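Long-range contact in lipoprotein (Clostridioides difficile, PDB 7RAG), which binds the CwlD amidase and activates it allosterically during spore formation: residues Y54-I59 with I69-D74. Residues are numbered along the deposited sequence; the frame is centred on the assembly and turned at random.
Sequences YKLEVI and IEYQGD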
loop_
_atom_site.group_PDB
_atom_site.type_symbol
_atom_site.label_atom_id
_atom_site.label_comp_id
_atom_site.label_asym_id
_atom_site.label_seq_id
_atom_site.Cartn_x
_atom_site.Cartn_y
_atom_site.Cartn_z
ATOM N N TYR A 54 -3.533 -3.423 12.184
ATOM C CA TYR A 54 -3.074 -2.856 13.443
ATOM C C TYR A 54 -2.467 -1.481 13.178
ATOM O O TYR A 54 -1.730 -1.300 12.209
ATOM C CB TYR A 54 -2.043 -3.760 14.091
ATOM C CG TYR A 54 -2.579 -5.022 14.728
ATOM C CD1 TYR A 54 -3.139 -4.991 15.997
ATOM C CD2 TYR A 54 -2.486 -6.253 14.087
ATOM C CE1 TYR A 54 -3.603 -6.146 16.605
ATOM C CE2 TYR A 54 -2.960 -7.411 14.685
ATOM C CZ TYR A 54 -3.511 -7.353 15.949
ATOM O OH TYR A 54 -3.984 -8.487 16.571
ATOM N N LYS A 55 -2.802 -0.498 14.003
ATOM C CA LYS A 55 -2.118 0.788 13.966
ATOM C C LYS A 55 -1.600 1.104 15.359
ATOM O O LYS A 55 -2.357 1.027 16.329
ATOM C CB LYS A 55 -3.042 1.890 13.474
ATOM C CG LYS A 55 -2.394 3.245 13.373
ATOM C CD LYS A 55 -3.138 4.103 12.369
ATOM C CE LYS A 55 -2.813 5.582 12.546
ATOM N NZ LYS A 55 -2.359 6.183 11.253
ATOM N N LEU A 56 -0.305 1.405 15.466
ATOM C CA LEU A 56 0.297 1.894 16.701
ATOM C C LEU A 56 0.740 3.325 16.455
ATOM O O LEU A 56 1.587 3.567 15.587
ATOM C CB LEU A 56 1.499 1.055 17.142
ATOM C CG LEU A 56 1.592 -0.417 16.750
ATOM C CD1 LEU A 56 2.770 -1.042 17.487
ATOM C CD2 LEU A 56 0.302 -1.177 17.068
ATOM N N GLU A 57 0.177 4.269 17.201
ATOM C CA GLU A 57 0.595 5.654 17.085
ATOM C C GLU A 57 1.125 6.158 18.423
ATOM O O GLU A 57 0.499 5.955 19.470
ATOM C CB GLU A 57 -0.554 6.534 16.587
ATOM C CG GLU A 57 -0.258 8.021 16.753
ATOM C CD GLU A 57 -1.495 8.850 16.658
ATOM O OE1 GLU A 57 -2.474 8.333 16.070
ATOM O OE2 GLU A 57 -1.498 9.991 17.194
ATOM N N VAL A 58 2.264 6.824 18.384
ATOM C CA VAL A 58 2.907 7.295 19.600
ATOM C C VAL A 58 2.364 8.666 19.964
ATOM O O VAL A 58 2.269 9.560 19.114
ATOM C CB VAL A 58 4.428 7.348 19.438
ATOM C CG1 VAL A 58 5.033 7.528 20.797
ATOM C CG2 VAL A 58 4.937 6.087 18.786
ATOM N N ILE A 59 2.020 8.841 21.241
ATOM C CA ILE A 59 1.519 10.111 21.734
ATOM C C ILE A 59 2.448 10.737 22.766
ATOM O O ILE A 59 2.666 11.950 22.735
ATOM C CB ILE A 59 0.086 9.982 22.296
ATOM C CG1 ILE A 59 -0.008 8.938 23.391
ATOM C CG2 ILE A 59 -0.911 9.654 21.191
ATOM C CD1 ILE A 59 -1.373 8.925 24.056
ATOM N N ILE A 69 3.099 3.388 13.162
ATOM C CA ILE A 69 3.389 2.202 12.377
ATOM C C ILE A 69 2.078 1.469 12.152
ATOM O O ILE A 69 1.333 1.214 13.103
ATOM C CB ILE A 69 4.401 1.282 13.076
ATOM C CG1 ILE A 69 5.765 1.956 13.146
ATOM C CG2 ILE A 69 4.501 -0.021 12.337
ATOM C CD1 ILE A 69 6.760 1.237 14.054
ATOM N N GLU A 70 1.804 1.124 10.907
ATOM C CA GLU A 70 0.567 0.475 10.507
ATOM C C GLU A 70 0.890 -0.863 9.851
ATOM O O GLU A 70 1.706 -0.917 8.930
ATOM C CB GLU A 70 -0.181 1.395 9.560
ATOM C CG GLU A 70 -1.643 1.147 9.463
ATOM C CD GLU A 70 -2.333 2.235 8.651
ATOM O OE1 GLU A 70 -2.012 3.437 8.876
ATOM O OE2 GLU A 70 -3.172 1.885 7.780
ATOM N N TYR A 71 0.280 -1.940 10.350
ATOM C CA TYR A 71 0.439 -3.290 9.821
ATOM C C TYR A 71 -0.847 -3.685 9.103
ATOM O O TYR A 71 -1.900 -3.804 9.744
ATOM C CB TYR A 71 0.727 -4.288 10.941
ATOM C CG TYR A 71 1.991 -4.029 11.738
ATOM C CD1 TYR A 71 3.191 -4.659 11.403
ATOM C CD2 TYR A 71 1.988 -3.163 12.836
ATOM C CE1 TYR A 71 4.346 -4.431 12.135
ATOM C CE2 TYR A 71 3.132 -2.941 13.569
ATOM C CZ TYR A 71 4.305 -3.574 13.214
ATOM O OH TYR A 71 5.442 -3.344 13.934
ATOM N N GLN A 72 -0.765 -3.913 7.786
ATOM C CA GLN A 72 -1.958 -4.146 6.976
ATOM C C GLN A 72 -2.027 -5.566 6.432
ATOM O O GLN A 72 -3.015 -6.279 6.624
ATOM C CB GLN A 72 -2.008 -3.154 5.803
ATOM C CG GLN A 72 -1.727 -1.713 6.170
ATOM C CD GLN A 72 -2.871 -0.790 5.777
ATOM O OE1 GLN A 72 -3.914 -1.247 5.306
ATOM N NE2 GLN A 72 -2.681 0.516 5.972
ATOM N N GLY A 73 -1.018 -5.966 5.693
ATOM C CA GLY A 73 -0.984 -7.260 5.065
ATOM C C GLY A 73 0.458 -7.684 4.994
ATOM O O GLY A 73 1.160 -7.769 6.003
ATOM N N ASP A 74 0.895 -7.965 3.776
ATOM C CA ASP A 74 2.311 -8.040 3.462
ATOM C C ASP A 74 3.010 -6.683 3.620
ATOM O O ASP A 74 4.213 -6.577 3.354
ATOM C CB ASP A 74 2.485 -8.569 2.033
#
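Tyr54 and Tyr71 exchange two backbone hydrogen bonds, Tyr54 N to Tyr71 O at 3.0 Å and Tyr71 N to Tyr54 O at 2.8 Å. Leu56 and Ile69 repeat the exchange two residues along one strand and two back along the other, Leu56 N to Ile69 O and Ile69 N to Leu56 O, each 2.9 Å; the former is the straightest of the four, at 175°. These two hydrogen-bonded pairs of an antiparallel hairpin flank the non-hydrogen-bonded pair Lys55–Glu70, where the CA atoms close to 4.4 Å, Glu70 CA-H points at Tyr54 O and Lys55 CA-H at Ile69 O.

The face bearing Tyr54, Leu56, Ile69 and Tyr71 is the packed one. CB of Tyr54 lies 4.2 Å from CB of Tyr71; chi1 (-61°) sets Tyr71 CG anti to the carbonyl carbon, and the CE2 edge of the ring meets Leu56 CG near the ring plane. Phe100 meets the Tyr54 ring edge-to-face and also touches Leu56, while the other edge of strand 54-58 pairs antiparallel with a strand of the second GerS subunit, whose Tyr48 meets the Tyr54 ring.

The other face is looser: Lys55 and Glu70, both partly exposed, cross obliquely, and Lys55 NZ reaches Glu70 OE1 at 3.6 Å in a long salt bridge. Lys79 makes a further long, weak ion pair with this OE1, so two ammonium groups may share it. Backbone bonds thus set the register, with apolar packing on one face and a probably modest ion pair on the other.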